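Local coordinates for protein sulfoquinovosidase (Escherichia coli, PDB 5AEG) that hydrolyses sulfoquinovosyl diacylglycerides and simple sulfoquinovosides such as sulfoquinovosyl glycerol, releasing the sulfoquinovose that feeds bacterial sulfoglycolysis, at residues F139-K144 against F205-P210; W385-I390 against Y438-E443; G506-L511 against R535-N540; H637-E642 against G656-F661. All blocks are in the same frame, centred on the assembly; numbering follows the deposited sequence.

Contact 1: F139-K144 against F205-P210; sequences FDLRGK and FDFSAP
A type II beta turn from L141 to K144, in the galactose mutarotase-like N-terminal region of this family 31 glycosidase, packs through R142 and G143 against F207 to P210. The turn leads into strand 145-148, which pairs antiparallel with strand 203-206, and two backbone bonds carry that pairing on: F207 N to K144 O at 3.0 Å and, nearly straight at 171°, G143 N to F207 O at 2.9 Å. Glycine suits the third place of the turn because its phi of 105° would press a CB against the preceding carbonyl. R142 uses its long chain as a clamp. A bend at chi2 (82°) swings the guanidinium across the backbone of the partner segment, where R142 NH2 donates to A209 O at 2.8 Å and to P210 O at 2.9 Å, the latter lying near the guanidinium plane. R142 NE reaches F207 O weakly at 3.3 Å, and a water accepts from NE while donating to A209 O. The other terminal nitrogen, R142 NH1, binds the carbonyls of Q124 and D127. L141 and F207 run side by side, pointing the same way, with L141 CB 4.0 Å from F207 CD2; F187 and H213 meet the F207 ring edge-to-face. D206 OD1 accepts from S208 N, an Asx turn that bends the chain through F207, and the same oxygen also takes the hydroxyl S208 OG at 2.8 Å.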
loop_
_atom_site.group_PDB
_atom_site.type_symbol
_atom_site.label_atom_id
_atom_site.label_comp_id
_atom_site.label_asym_id
_atom_site.label_seq_id
_atom_site.Cartn_x
_atom_site.Cartn_y
_atom_site.Cartn_z
ATOM N N PHE A 139 -12.174 0.271 5.656
ATOM C CA PHE A 139 -12.122 -0.457 4.393
ATOM C C PHE A 139 -13.283 0.075 3.581
ATOM O O PHE A 139 -13.061 0.717 2.522
ATOM C CB PHE A 139 -12.162 -1.995 4.622
ATOM C CG PHE A 139 -12.263 -2.805 3.355
ATOM C CD1 PHE A 139 -11.557 -2.457 2.177
ATOM C CD2 PHE A 139 -13.104 -3.938 3.335
ATOM C CE1 PHE A 139 -11.700 -3.183 0.989
ATOM C CE2 PHE A 139 -13.234 -4.676 2.173
ATOM C CZ PHE A 139 -12.502 -4.322 1.005
ATOM N N ASP A 140 -14.525 -0.215 4.016
ATOM C CA ASP A 140 -15.682 0.533 3.450
ATOM C C ASP A 140 -15.435 1.984 3.740
ATOM O O ASP A 140 -15.373 2.389 4.894
ATOM C CB ASP A 140 -16.950 0.104 4.103
ATOM C CG ASP A 140 -18.206 0.795 3.526
ATOM O OD1 ASP A 140 -18.187 1.500 2.522
ATOM O OD2 ASP A 140 -19.248 0.574 4.124
ATOM N N LEU A 141 -15.334 2.822 2.701
ATOM C CA LEU A 141 -15.071 4.248 2.875
ATOM C C LEU A 141 -16.316 5.133 2.975
ATOM O O LEU A 141 -16.260 6.380 3.245
ATOM C CB LEU A 141 -14.239 4.720 1.664
ATOM C CG LEU A 141 -12.962 3.965 1.327
ATOM C CD1 LEU A 141 -12.224 4.517 0.148
ATOM C CD2 LEU A 141 -12.054 3.882 2.501
ATOM N N ARG A 142 -17.478 4.542 2.774
ATOM C CA ARG A 142 -18.742 5.356 2.838
ATOM C C ARG A 142 -19.012 6.038 4.131
ATOM O O ARG A 142 -18.820 5.476 5.176
ATOM C CB ARG A 142 -19.976 4.509 2.397
ATOM C CG ARG A 142 -21.117 5.405 1.874
ATOM C CD ARG A 142 -20.889 5.799 0.433
ATOM N NE ARG A 142 -21.778 6.837 -0.045
ATOM C CZ ARG A 142 -23.024 6.606 -0.457
ATOM N NH1 ARG A 142 -23.525 5.367 -0.414
ATOM N NH2 ARG A 142 -23.759 7.622 -0.925
ATOM N N GLY A 143 -19.411 7.311 4.072
ATOM C CA GLY A 143 -19.613 8.072 5.269
ATOM C C GLY A 143 -18.520 9.100 5.560
ATOM O O GLY A 143 -18.720 9.954 6.384
ATOM N N LYS A 144 -17.403 9.073 4.841
ATOM C CA LYS A 144 -16.281 9.927 5.184
ATOM C C LYS A 144 -15.602 10.471 3.956
ATOM O O LYS A 144 -15.651 9.844 2.864
ATOM C CB LYS A 144 -15.192 9.099 5.927
ATOM C CG LYS A 144 -15.599 8.506 7.260
ATOM C CD LYS A 144 -15.693 9.600 8.307
ATOM C CE LYS A 144 -14.484 9.633 9.248
ATOM N NZ LYS A 144 -14.735 10.561 10.396
ATOM N N PHE A 205 -11.590 12.794 -2.041
ATOM C CA PHE A 205 -12.765 11.963 -2.461
ATOM C C PHE A 205 -13.713 11.883 -1.326
ATOM O O PHE A 205 -13.388 11.274 -0.296
ATOM C CB PHE A 205 -12.312 10.576 -2.957
ATOM C CG PHE A 205 -11.753 10.505 -4.365
ATOM C CD1 PHE A 205 -11.262 11.617 -5.047
ATOM C CD2 PHE A 205 -11.601 9.268 -4.954
ATOM C CE1 PHE A 205 -10.728 11.481 -6.295
ATOM C CE2 PHE A 205 -11.113 9.144 -6.260
ATOM C CZ PHE A 205 -10.643 10.242 -6.918
ATOM N N ASP A 206 -14.902 12.526 -1.452
ATOM C CA ASP A 206 -15.793 12.658 -0.334
ATOM C C ASP A 206 -16.965 11.683 -0.550
ATOM O O ASP A 206 -17.786 11.811 -1.466
ATOM C CB ASP A 206 -16.240 14.098 -0.170
ATOM C CG ASP A 206 -17.150 14.298 1.004
ATOM O OD1 ASP A 206 -17.413 13.367 1.789
ATOM O OD2 ASP A 206 -17.564 15.424 1.215
ATOM N N PHE A 207 -17.026 10.666 0.302
ATOM C CA PHE A 207 -18.042 9.631 0.221
ATOM C C PHE A 207 -19.088 9.763 1.311
ATOM O O PHE A 207 -19.771 8.786 1.642
ATOM C CB PHE A 207 -17.349 8.229 0.228
ATOM C CG PHE A 207 -16.398 8.009 -0.891
ATOM C CD1 PHE A 207 -16.832 7.976 -2.209
ATOM C CD2 PHE A 207 -15.041 7.856 -0.649
ATOM C CE1 PHE A 207 -15.952 7.737 -3.214
ATOM C CE2 PHE A 207 -14.157 7.681 -1.644
ATOM C CZ PHE A 207 -14.606 7.615 -2.947
ATOM N N SER A 208 -19.279 10.968 1.818
ATOM C CA SER A 208 -20.127 11.259 2.992
ATOM C C SER A 208 -21.615 11.373 2.640
ATOM O O SER A 208 -22.501 11.040 3.438
ATOM C CB SER A 208 -19.749 12.617 3.604
ATOM O OG SER A 208 -18.490 12.420 4.164
ATOM N N ALA A 209 -21.894 11.886 1.449
ATOM C CA ALA A 209 -23.305 12.303 1.189
ATOM C C ALA A 209 -24.090 11.111 0.647
ATOM O O ALA A 209 -23.602 10.357 -0.254
ATOM C CB ALA A 209 -23.353 13.514 0.231
ATOM N N PRO A 210 -25.323 10.917 1.186
ATOM C CA PRO A 210 -26.089 9.737 0.729
ATOM C C PRO A 210 -26.389 9.680 -0.742
ATOM O O PRO A 210 -26.429 8.570 -1.303
ATOM C CB PRO A 210 -27.375 9.765 1.608
ATOM C CG PRO A 210 -27.011 10.589 2.770
ATOM C CD PRO A 210 -25.948 11.583 2.329
HETATM O O HOH W 1 -21.045 9.359 -0.988
#

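Contact 2: W385-I390 against Y438-E443; sequences WFKEVI and YEALEE
K387 and E443 supply the electrostatic part of this helix-helix contact, in which segments 385-390 and 438-443 cross at -63° with their axes 9.1 Å apart. The ammonium grips both oxygens of the carboxylate, K387 NZ lying 3.0 Å from E443 OE2 and 3.1 Å from E443 OE1, each met on its syn side and close to the carboxylate plane. Such a two-pronged salt bridge should fix the rotation of the carboxylate. The lysine chain leaves its helix with CG anti to the backbone N, then folds at chi3 (52°) and chi4, which brings NZ round to E443. K391 forms a second salt bridge with E443 OE1 and also pairs with E388, which would offset the repulsion between E388 OE2 and E443 OE1, 4.5 Å apart.

Apolar contact comes from the methylenes of the same lysine and from I390. K387 CD rests 3.5 Å from E439 CB, and its CG lies over A440, whose small side chain allows this close approach. I390 CG2 touches A440 CB at 3.8 Å, and the isoleucine also packs on W402. E439 turns its polar end elsewhere, its OE1 bonding to the hydroxyl of Y383.

Helices 380-395 and 422-444 come directly before and after strand 401-404, which leads to the nucleophile D405; this is the packing of consecutive outer helices around the parallel strands of a TIM barrel.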
loop_
_atom_site.group_PDB
_atom_site.type_symbol
_atom_site.label_atom_id
_atom_site.label_comp_id
_atom_site.label_asym_id
_atom_site.label_seq_id
_atom_site.Cartn_x
_atom_site.Cartn_y
_atom_site.Cartn_z
ATOM N N TRP A 385 21.018 6.029 -13.972
ATOM C CA TRP A 385 22.142 5.937 -13.030
ATOM C C TRP A 385 21.750 5.176 -11.767
ATOM O O TRP A 385 22.475 4.359 -11.292
ATOM C CB TRP A 385 22.595 7.340 -12.618
ATOM C CG TRP A 385 23.543 7.457 -11.412
ATOM C CD1 TRP A 385 24.879 7.115 -11.343
ATOM C CD2 TRP A 385 23.206 7.941 -10.115
ATOM N NE1 TRP A 385 25.373 7.375 -10.093
ATOM C CE2 TRP A 385 24.368 7.878 -9.319
ATOM C CE3 TRP A 385 22.045 8.465 -9.552
ATOM C CZ2 TRP A 385 24.383 8.298 -8.010
ATOM C CZ3 TRP A 385 22.065 8.881 -8.261
ATOM C CH2 TRP A 385 23.223 8.794 -7.498
ATOM N N PHE A 386 20.620 5.565 -11.177
ATOM C CA PHE A 386 20.190 4.955 -9.929
ATOM C C PHE A 386 19.758 3.516 -10.154
ATOM O O PHE A 386 20.019 2.656 -9.334
ATOM C CB PHE A 386 19.086 5.804 -9.279
ATOM C CG PHE A 386 19.067 5.714 -7.796
ATOM C CD1 PHE A 386 20.199 5.962 -7.065
ATOM C CD2 PHE A 386 17.925 5.348 -7.116
ATOM C CE1 PHE A 386 20.177 5.956 -5.689
ATOM C CE2 PHE A 386 17.923 5.251 -5.738
ATOM C CZ PHE A 386 19.017 5.574 -4.999
ATOM N N LYS A 387 19.117 3.227 -11.272
ATOM C CA LYS A 387 18.884 1.849 -11.648
ATOM C C LYS A 387 20.205 1.027 -11.734
ATOM O O LYS A 387 20.253 -0.132 -11.352
ATOM C CB LYS A 387 18.060 1.828 -12.917
ATOM C CG LYS A 387 17.884 0.437 -13.523
ATOM C CD LYS A 387 16.573 0.344 -14.286
ATOM C CE LYS A 387 16.286 1.424 -15.338
ATOM N NZ LYS A 387 17.271 1.372 -16.429
ATOM N N GLU A 388 21.300 1.629 -12.215
ATOM C CA GLU A 388 22.608 0.927 -12.228
ATOM C C GLU A 388 23.174 0.726 -10.880
ATOM O O GLU A 388 23.834 -0.295 -10.620
ATOM C CB GLU A 388 23.682 1.646 -13.133
ATOM C CG GLU A 388 23.295 1.597 -14.614
ATOM C CD GLU A 388 23.160 0.194 -15.212
ATOM O OE1 GLU A 388 24.081 -0.613 -14.917
ATOM O OE2 GLU A 388 22.160 -0.103 -15.971
ATOM N N VAL A 389 22.938 1.679 -10.002
ATOM C CA VAL A 389 23.296 1.484 -8.618
ATOM C C VAL A 389 22.630 0.200 -8.103
ATOM O O VAL A 389 23.299 -0.610 -7.464
ATOM C CB VAL A 389 22.912 2.682 -7.729
ATOM C CG1 VAL A 389 23.011 2.351 -6.258
ATOM C CG2 VAL A 389 23.813 3.890 -8.012
ATOM N N ILE A 390 21.329 0.043 -8.350
ATOM C CA ILE A 390 20.632 -1.151 -7.911
ATOM C C ILE A 390 21.271 -2.367 -8.541
ATOM O O ILE A 390 21.557 -3.355 -7.846
ATOM C CB ILE A 390 19.076 -1.099 -8.199
ATOM C CG1 ILE A 390 18.391 -0.019 -7.335
ATOM C CG2 ILE A 390 18.413 -2.418 -7.789
ATOM C CD1 ILE A 390 17.011 0.433 -7.841
ATOM N N TYR A 438 11.685 -2.224 -10.554
ATOM C CA TYR A 438 11.159 -3.235 -11.449
ATOM C C TYR A 438 12.070 -3.346 -12.690
ATOM O O TYR A 438 12.410 -4.427 -13.085
ATOM C CB TYR A 438 9.751 -2.815 -11.889
ATOM C CG TYR A 438 9.114 -3.703 -12.865
ATOM C CD1 TYR A 438 8.410 -4.798 -12.456
ATOM C CD2 TYR A 438 9.264 -3.474 -14.258
ATOM C CE1 TYR A 438 7.829 -5.657 -13.384
ATOM C CE2 TYR A 438 8.678 -4.321 -15.189
ATOM C CZ TYR A 438 7.972 -5.404 -14.742
ATOM O OH TYR A 438 7.403 -6.255 -15.658
ATOM N N GLU A 439 12.472 -2.194 -13.260
ATOM C CA GLU A 439 13.367 -2.196 -14.462
ATOM C C GLU A 439 14.735 -2.756 -14.165
ATOM O O GLU A 439 15.298 -3.514 -14.979
ATOM C CB GLU A 439 13.416 -0.823 -15.161
ATOM C CG GLU A 439 12.118 -0.589 -15.882
ATOM C CD GLU A 439 12.011 0.746 -16.635
ATOM O OE1 GLU A 439 12.677 1.723 -16.333
ATOM O OE2 GLU A 439 11.123 0.803 -17.475
ATOM N N ALA A 440 15.230 -2.549 -12.961
ATOM C CA ALA A 440 16.472 -3.154 -12.592
ATOM C C ALA A 440 16.403 -4.669 -12.672
ATOM O O ALA A 440 17.282 -5.329 -13.250
ATOM C CB ALA A 440 16.918 -2.680 -11.222
ATOM N N LEU A 441 15.304 -5.229 -12.179
ATOM C CA LEU A 441 15.079 -6.655 -12.293
ATOM C C LEU A 441 14.795 -7.063 -13.763
ATOM O O LEU A 441 15.272 -8.111 -14.234
ATOM C CB LEU A 441 13.890 -7.187 -11.457
ATOM C CG LEU A 441 14.113 -7.452 -9.932
ATOM C CD1 LEU A 441 14.697 -6.294 -9.244
ATOM C CD2 LEU A 441 12.777 -7.865 -9.309
ATOM N N GLU A 442 13.968 -6.298 -14.413
ATOM C CA GLU A 442 13.624 -6.638 -15.822
ATOM C C GLU A 442 14.937 -6.721 -16.657
ATOM O O GLU A 442 15.159 -7.687 -17.359
ATOM C CB GLU A 442 12.695 -5.607 -16.396
ATOM C CG GLU A 442 11.950 -6.037 -17.622
ATOM C CD GLU A 442 11.105 -4.893 -18.199
ATOM O OE1 GLU A 442 11.314 -3.689 -17.855
ATOM O OE2 GLU A 442 10.181 -5.197 -18.970
ATOM N N GLU A 443 15.796 -5.731 -16.503
ATOM C CA GLU A 443 17.011 -5.638 -17.269
ATOM C C GLU A 443 18.053 -6.691 -16.924
ATOM O O GLU A 443 18.904 -6.900 -17.725
ATOM C CB GLU A 443 17.596 -4.229 -17.201
ATOM C CG GLU A 443 16.676 -3.238 -17.886
ATOM C CD GLU A 443 17.031 -1.817 -17.694
ATOM O OE1 GLU A 443 18.090 -1.513 -17.128
ATOM O OE2 GLU A 443 16.218 -0.955 -18.081
#

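Contact 3: G506-L511 against R535-N540; sequences GGYTTL and RTHEGN
Y508 and H537 meet in an edge-to-face aromatic contact, part of a buried loop-to-loop junction at the C-terminal ends of two neighbouring barrel strands, where the active site of a TIM barrel lies. The tyrosine turns its edge to the face of the imidazole, the ring planes 69° apart, and Y508 CE1 comes to 3.4 Å from H537 CE1. H537 belongs to the sulfoquinovosyl diacylglyceride binding site. Its ring is fixed from its own loop by a bond from G539 N to H537 ND1 at 3.0 Å, a placing consistent with Y508 and G539 positioning this substrate-binding residue.

Beyond the rings, N540 stitches the loops together with its amide. N540 OD1 accepts from T510 N at 2.7 Å in the carbonyl plane, on a lone pair, while N540 ND2 donates to T510 O at 3.1 Å; asparagine suits the place because it presents an acceptor and a donor to one residue's backbone. A chi1 of 58° sets CG between the backbone N and carbonyl carbon, turning the amide toward T510. N540 N adds a weak bond to Y508 O, a carbonyl that also accepts from T510 OG1 at 2.7 Å. Glycine is apt at 539, where a CB would crowd Y508 O and T510 OG1.

Around the junction, R516 binds the carbonyls of G506, G507 and H537, R301 binds N540 O, and T509 touches D472, the presumed proton donor. The loops continue parallel strands 501-505 and 534-536, with helix 518-528 connecting them.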
loop_
_atom_site.group_PDB
_atom_site.type_symbol
_atom_site.label_atom_id
_atom_site.label_comp_id
_atom_site.label_asym_id
_atom_site.label_seq_id
_atom_site.Cartn_x
_atom_site.Cartn_y
_atom_site.Cartn_z
ATOM N N GLY A 506 5.469 -8.316 14.281
ATOM C CA GLY A 506 5.586 -7.622 15.583
ATOM C C GLY A 506 5.465 -6.112 15.496
ATOM O O GLY A 506 5.607 -5.417 16.519
ATOM N N GLY A 507 5.277 -5.587 14.266
ATOM C CA GLY A 507 5.159 -4.090 14.058
ATOM C C GLY A 507 6.535 -3.448 14.153
ATOM O O GLY A 507 7.577 -4.151 14.213
ATOM N N TYR A 508 6.550 -2.124 14.142
ATOM C CA TYR A 508 7.780 -1.376 13.931
ATOM C C TYR A 508 8.011 -0.235 14.984
ATOM O O TYR A 508 9.072 -0.148 15.651
ATOM C CB TYR A 508 7.799 -0.809 12.543
ATOM C CG TYR A 508 8.969 0.144 12.308
ATOM C CD1 TYR A 508 10.251 -0.353 12.054
ATOM C CD2 TYR A 508 8.783 1.519 12.347
ATOM C CE1 TYR A 508 11.333 0.502 11.828
ATOM C CE2 TYR A 508 9.853 2.374 12.125
ATOM C CZ TYR A 508 11.110 1.850 11.875
ATOM O OH TYR A 508 12.186 2.668 11.661
ATOM N N THR A 509 7.067 0.678 15.061
ATOM C CA THR A 509 7.261 1.991 15.690
ATOM C C THR A 509 7.302 1.853 17.205
ATOM O O THR A 509 6.345 1.436 17.867
ATOM C CB THR A 509 6.176 3.004 15.314
ATOM O OG1 THR A 509 6.086 3.168 13.888
ATOM C CG2 THR A 509 6.468 4.345 15.977
ATOM N N THR A 510 8.472 2.191 17.744
ATOM C CA THR A 510 8.815 1.940 19.101
ATOM C C THR A 510 9.208 3.341 19.702
ATOM O O THR A 510 10.355 3.733 19.669
ATOM C CB THR A 510 9.997 0.981 19.137
ATOM O OG1 THR A 510 9.789 -0.151 18.282
ATOM C CG2 THR A 510 10.256 0.518 20.527
ATOM N N LEU A 511 8.250 4.064 20.199
ATOM C CA LEU A 511 8.397 5.442 20.648
ATOM C C LEU A 511 7.459 5.644 21.789
ATOM O O LEU A 511 6.558 4.843 21.990
ATOM C CB LEU A 511 7.953 6.392 19.544
ATOM C CG LEU A 511 8.792 6.433 18.297
ATOM C CD1 LEU A 511 8.106 7.373 17.269
ATOM C CD2 LEU A 511 10.260 6.826 18.506
ATOM N N ARG A 535 8.100 -12.095 7.396
ATOM C CA ARG A 535 9.358 -11.316 7.524
ATOM C C ARG A 535 9.267 -10.524 8.801
ATOM O O ARG A 535 8.225 -9.886 9.044
ATOM C CB ARG A 535 9.571 -10.379 6.320
ATOM C CG ARG A 535 10.855 -9.531 6.499
ATOM C CD ARG A 535 11.014 -8.469 5.464
ATOM N NE ARG A 535 9.813 -7.572 5.381
ATOM C CZ ARG A 535 9.539 -6.623 6.264
ATOM N NH1 ARG A 535 10.311 -6.400 7.358
ATOM N NH2 ARG A 535 8.439 -5.869 6.144
ATOM N N THR A 536 10.306 -10.635 9.651
ATOM C CA THR A 536 10.368 -9.906 10.875
ATOM C C THR A 536 11.106 -8.564 10.760
ATOM O O THR A 536 11.696 -8.222 9.692
ATOM C CB THR A 536 11.009 -10.769 11.978
ATOM O OG1 THR A 536 12.407 -10.795 11.840
ATOM C CG2 THR A 536 10.475 -12.203 11.990
ATOM N N HIS A 537 10.954 -7.777 11.794
ATOM C CA HIS A 537 11.629 -6.471 11.894
ATOM C C HIS A 537 12.057 -6.275 13.331
ATOM O O HIS A 537 11.286 -6.535 14.253
ATOM C CB HIS A 537 10.675 -5.308 11.526
ATOM C CG HIS A 537 11.381 -4.074 11.014
ATOM N ND1 HIS A 537 12.432 -3.462 11.670
ATOM C CD2 HIS A 537 11.175 -3.316 9.889
ATOM C CE1 HIS A 537 12.843 -2.405 11.011
ATOM N NE2 HIS A 537 12.116 -2.304 9.907
ATOM N N GLU A 538 13.291 -5.800 13.552
ATOM C CA GLU A 538 13.652 -5.467 14.937
ATOM C C GLU A 538 12.926 -4.272 15.539
ATOM O O GLU A 538 12.766 -4.170 16.759
ATOM C CB GLU A 538 15.153 -5.269 15.065
ATOM C CG GLU A 538 15.960 -6.532 14.737
ATOM C CD GLU A 538 17.492 -6.343 14.932
ATOM O OE1 GLU A 538 17.958 -5.177 14.998
ATOM O OE2 GLU A 538 18.232 -7.393 14.969
ATOM N N GLY A 539 12.361 -3.411 14.697
ATOM C CA GLY A 539 11.783 -2.109 15.129
ATOM C C GLY A 539 12.846 -1.021 15.220
ATOM O O GLY A 539 14.060 -1.296 15.191
ATOM N N ASN A 540 12.427 0.216 15.388
ATOM C CA ASN A 540 13.417 1.317 15.375
ATOM C C ASN A 540 14.324 1.350 16.605
ATOM O O ASN A 540 15.409 1.942 16.511
ATOM C CB ASN A 540 12.817 2.700 15.179
ATOM C CG ASN A 540 11.800 3.055 16.217
ATOM O OD1 ASN A 540 10.789 2.411 16.300
ATOM N ND2 ASN A 540 12.101 4.019 17.101
#

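Contact 4: H637-E642 against G656-F661; sequences HAWTGE and GKPPVF
In the C-terminal beta domain the indole of W639 packs on the backbone of K657 and P658, where the turn after strand 635-637 meets the approach to strand 660-663. K657 CA sits over the five-membered ring of the tryptophan, 3.6 Å from its centroid, in a CH-pi contact, while A638 CB covers the opposite face. The indole edge is used as well: W639 NE1 donates to P658 O at 2.8 Å, the acceptor lying in the ring plane and offering a lone pair. This bond satisfies the polar atom of an otherwise apolar ring, and P658 CD fits beside it, 3.8 Å from W639 CZ2.

Strands 635-637 and 660-663 are neighbours in an antiparallel sheet, with H637 and F661 as a non-hydrogen-bonded pair whose side chains share one face of it. Next along, a nearly straight bond (173°) from A638 N to V660 O at 2.9 Å continues the pairing, and A638 CB meets V660 CG1 at 4.0 Å. H637 CD2 lies over the face of the F661 ring, 3.9 Å from F661 CE2.

The imidazole of H637 is held at both nitrogens: H637 ND1 shares a hydrogen bond with T640 OG1 at 2.8 Å, and NE2 bonds to a water that donates to K657 O. Threonine fits because its hydroxyl also accepts from E642 N, making an ST turn, with G641 taking the positive phi inside it. V564 and R560 of helix 552-567 touch the indole, and F530 packs on both W639 and V660.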
loop_
_atom_site.group_PDB
_atom_site.type_symbol
_atom_site.label_atom_id
_atom_site.label_comp_id
_atom_site.label_asym_id
_atom_site.label_seq_id
_atom_site.Cartn_x
_atom_site.Cartn_y
_atom_site.Cartn_z
ATOM N N HIS A 637 -12.885 -25.578 11.524
ATOM C CA HIS A 637 -11.846 -24.931 12.314
ATOM C C HIS A 637 -10.509 -25.672 12.135
ATOM O O HIS A 637 -10.426 -26.911 12.356
ATOM C CB HIS A 637 -12.297 -24.848 13.739
ATOM C CG HIS A 637 -11.356 -24.160 14.676
ATOM N ND1 HIS A 637 -10.676 -24.826 15.677
ATOM C CD2 HIS A 637 -10.951 -22.874 14.746
ATOM C CE1 HIS A 637 -9.908 -23.977 16.327
ATOM N NE2 HIS A 637 -10.088 -22.776 15.819
ATOM N N ALA A 638 -9.454 -24.943 11.723
ATOM C CA ALA A 638 -8.186 -25.569 11.345
ATOM C C ALA A 638 -7.554 -26.417 12.461
ATOM O O ALA A 638 -6.869 -27.390 12.159
ATOM C CB ALA A 638 -7.142 -24.527 10.959
ATOM N N TRP A 639 -7.728 -26.025 13.706
ATOM C CA TRP A 639 -6.894 -26.604 14.779
ATOM C C TRP A 639 -7.620 -27.771 15.473
ATOM O O TRP A 639 -6.970 -28.607 16.108
ATOM C CB TRP A 639 -6.362 -25.609 15.826
ATOM C CG TRP A 639 -5.799 -24.408 15.060
ATOM C CD1 TRP A 639 -6.317 -23.155 15.018
ATOM C CD2 TRP A 639 -4.678 -24.415 14.190
ATOM N NE1 TRP A 639 -5.605 -22.377 14.162
ATOM C CE2 TRP A 639 -4.612 -23.121 13.592
ATOM C CE3 TRP A 639 -3.754 -25.365 13.822
ATOM C CZ2 TRP A 639 -3.594 -22.754 12.722
ATOM C CZ3 TRP A 639 -2.759 -25.021 12.920
ATOM C CH2 TRP A 639 -2.675 -23.674 12.394
ATOM N N THR A 640 -8.944 -27.769 15.419
ATOM C CA THR A 640 -9.784 -28.823 16.106
ATOM C C THR A 640 -10.574 -29.713 15.157
ATOM O O THR A 640 -11.005 -30.800 15.545
ATOM C CB THR A 640 -10.753 -28.196 17.105
ATOM O OG1 THR A 640 -11.684 -27.327 16.402
ATOM C CG2 THR A 640 -9.990 -27.400 18.131
ATOM N N GLY A 641 -10.753 -29.299 13.911
ATOM C CA GLY A 641 -11.695 -29.915 13.034
ATOM C C GLY A 641 -13.175 -29.777 13.354
ATOM O O GLY A 641 -13.998 -30.351 12.629
ATOM N N GLU A 642 -13.535 -28.909 14.282
ATOM C CA GLU A 642 -14.942 -28.594 14.557
ATOM C C GLU A 642 -15.604 -27.936 13.317
ATOM O O GLU A 642 -15.032 -27.084 12.644
ATOM C CB GLU A 642 -15.047 -27.754 15.827
ATOM C CG GLU A 642 -16.521 -27.470 16.167
ATOM C CD GLU A 642 -16.822 -26.986 17.554
ATOM O OE1 GLU A 642 -15.907 -26.858 18.382
ATOM O OE2 GLU A 642 -18.022 -26.719 17.803
ATOM N N GLY A 656 -0.861 -19.500 18.807
ATOM C CA GLY A 656 -0.494 -20.662 17.989
ATOM C C GLY A 656 -1.719 -21.387 17.334
ATOM O O GLY A 656 -1.543 -22.260 16.465
ATOM N N LYS A 657 -2.922 -21.063 17.789
ATOM C CA LYS A 657 -4.201 -21.588 17.202
ATOM C C LYS A 657 -5.107 -20.405 16.811
ATOM O O LYS A 657 -6.166 -20.187 17.389
ATOM C CB LYS A 657 -4.865 -22.517 18.214
ATOM C CG LYS A 657 -4.011 -23.721 18.458
ATOM C CD LYS A 657 -4.577 -24.702 19.471
ATOM C CE LYS A 657 -3.525 -25.778 19.684
ATOM N NZ LYS A 657 -4.159 -26.875 20.434
ATOM N N PRO A 658 -4.665 -19.640 15.799
ATOM C CA PRO A 658 -5.386 -18.413 15.408
ATOM C C PRO A 658 -6.760 -18.796 14.814
ATOM O O PRO A 658 -6.963 -19.944 14.400
ATOM C CB PRO A 658 -4.552 -17.832 14.316
ATOM C CG PRO A 658 -3.647 -18.919 13.830
ATOM C CD PRO A 658 -3.422 -19.761 15.080
ATOM N N PRO A 659 -7.667 -17.841 14.753
ATOM C CA PRO A 659 -9.037 -18.206 14.266
ATOM C C PRO A 659 -9.047 -18.324 12.766
ATOM O O PRO A 659 -9.065 -17.274 12.059
ATOM C CB PRO A 659 -9.898 -17.060 14.768
ATOM C CG PRO A 659 -9.092 -16.393 15.854
ATOM C CD PRO A 659 -7.672 -16.497 15.347
ATOM N N VAL A 660 -8.848 -19.574 12.299
ATOM C CA VAL A 660 -8.657 -19.913 10.924
ATOM C C VAL A 660 -9.623 -21.061 10.625
ATOM O O VAL A 660 -9.634 -22.050 11.353
ATOM C CB VAL A 660 -7.202 -20.365 10.618
ATOM C CG1 VAL A 660 -7.073 -20.894 9.206
ATOM C CG2 VAL A 660 -6.187 -19.187 10.816
ATOM N N PHE A 661 -10.407 -20.925 9.560
ATOM C CA PHE A 661 -11.347 -21.948 9.178
ATOM C C PHE A 661 -11.170 -22.247 7.718
ATOM O O PHE A 661 -10.720 -21.385 6.951
ATOM C CB PHE A 661 -12.782 -21.451 9.443
ATOM C CG PHE A 661 -13.044 -21.021 10.813
ATOM C CD1 PHE A 661 -12.561 -19.808 11.277
ATOM C CD2 PHE A 661 -13.828 -21.805 11.660
ATOM C CE1 PHE A 661 -12.814 -19.427 12.577
ATOM C CE2 PHE A 661 -14.110 -21.408 12.918
ATOM C CZ PHE A 661 -13.583 -20.227 13.398
HETATM O O HOH W 2 -8.864 -20.413 17.012
HETATM O O HOH W 3 -4.378 -28.308 17.289
#

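How the contacts relate
The four contacts follow one another along the chain in series, each closing before the next opens. Contact 1 lies in the N-terminal galactose mutarotase-like region, contacts 2 and 3 in the TIM barrel, and contact 4 in the C-terminal domain. The two barrel contacts have centres about 28 Å apart: contact 2 packs helices on the outside, near the strand leading to the nucleophile, whereas contact 3 shapes loops at the substrate site. Contacts 1 and 2, on opposite sides of the chain's centre, are about 40 Å apart between centres. Contact 4 is about 14 Å from contact 3 between nearest atoms. None of the four touches another; only contact 3 holds a substrate-binding residue, while contacts 1 and 4 are packing within the flanking regions.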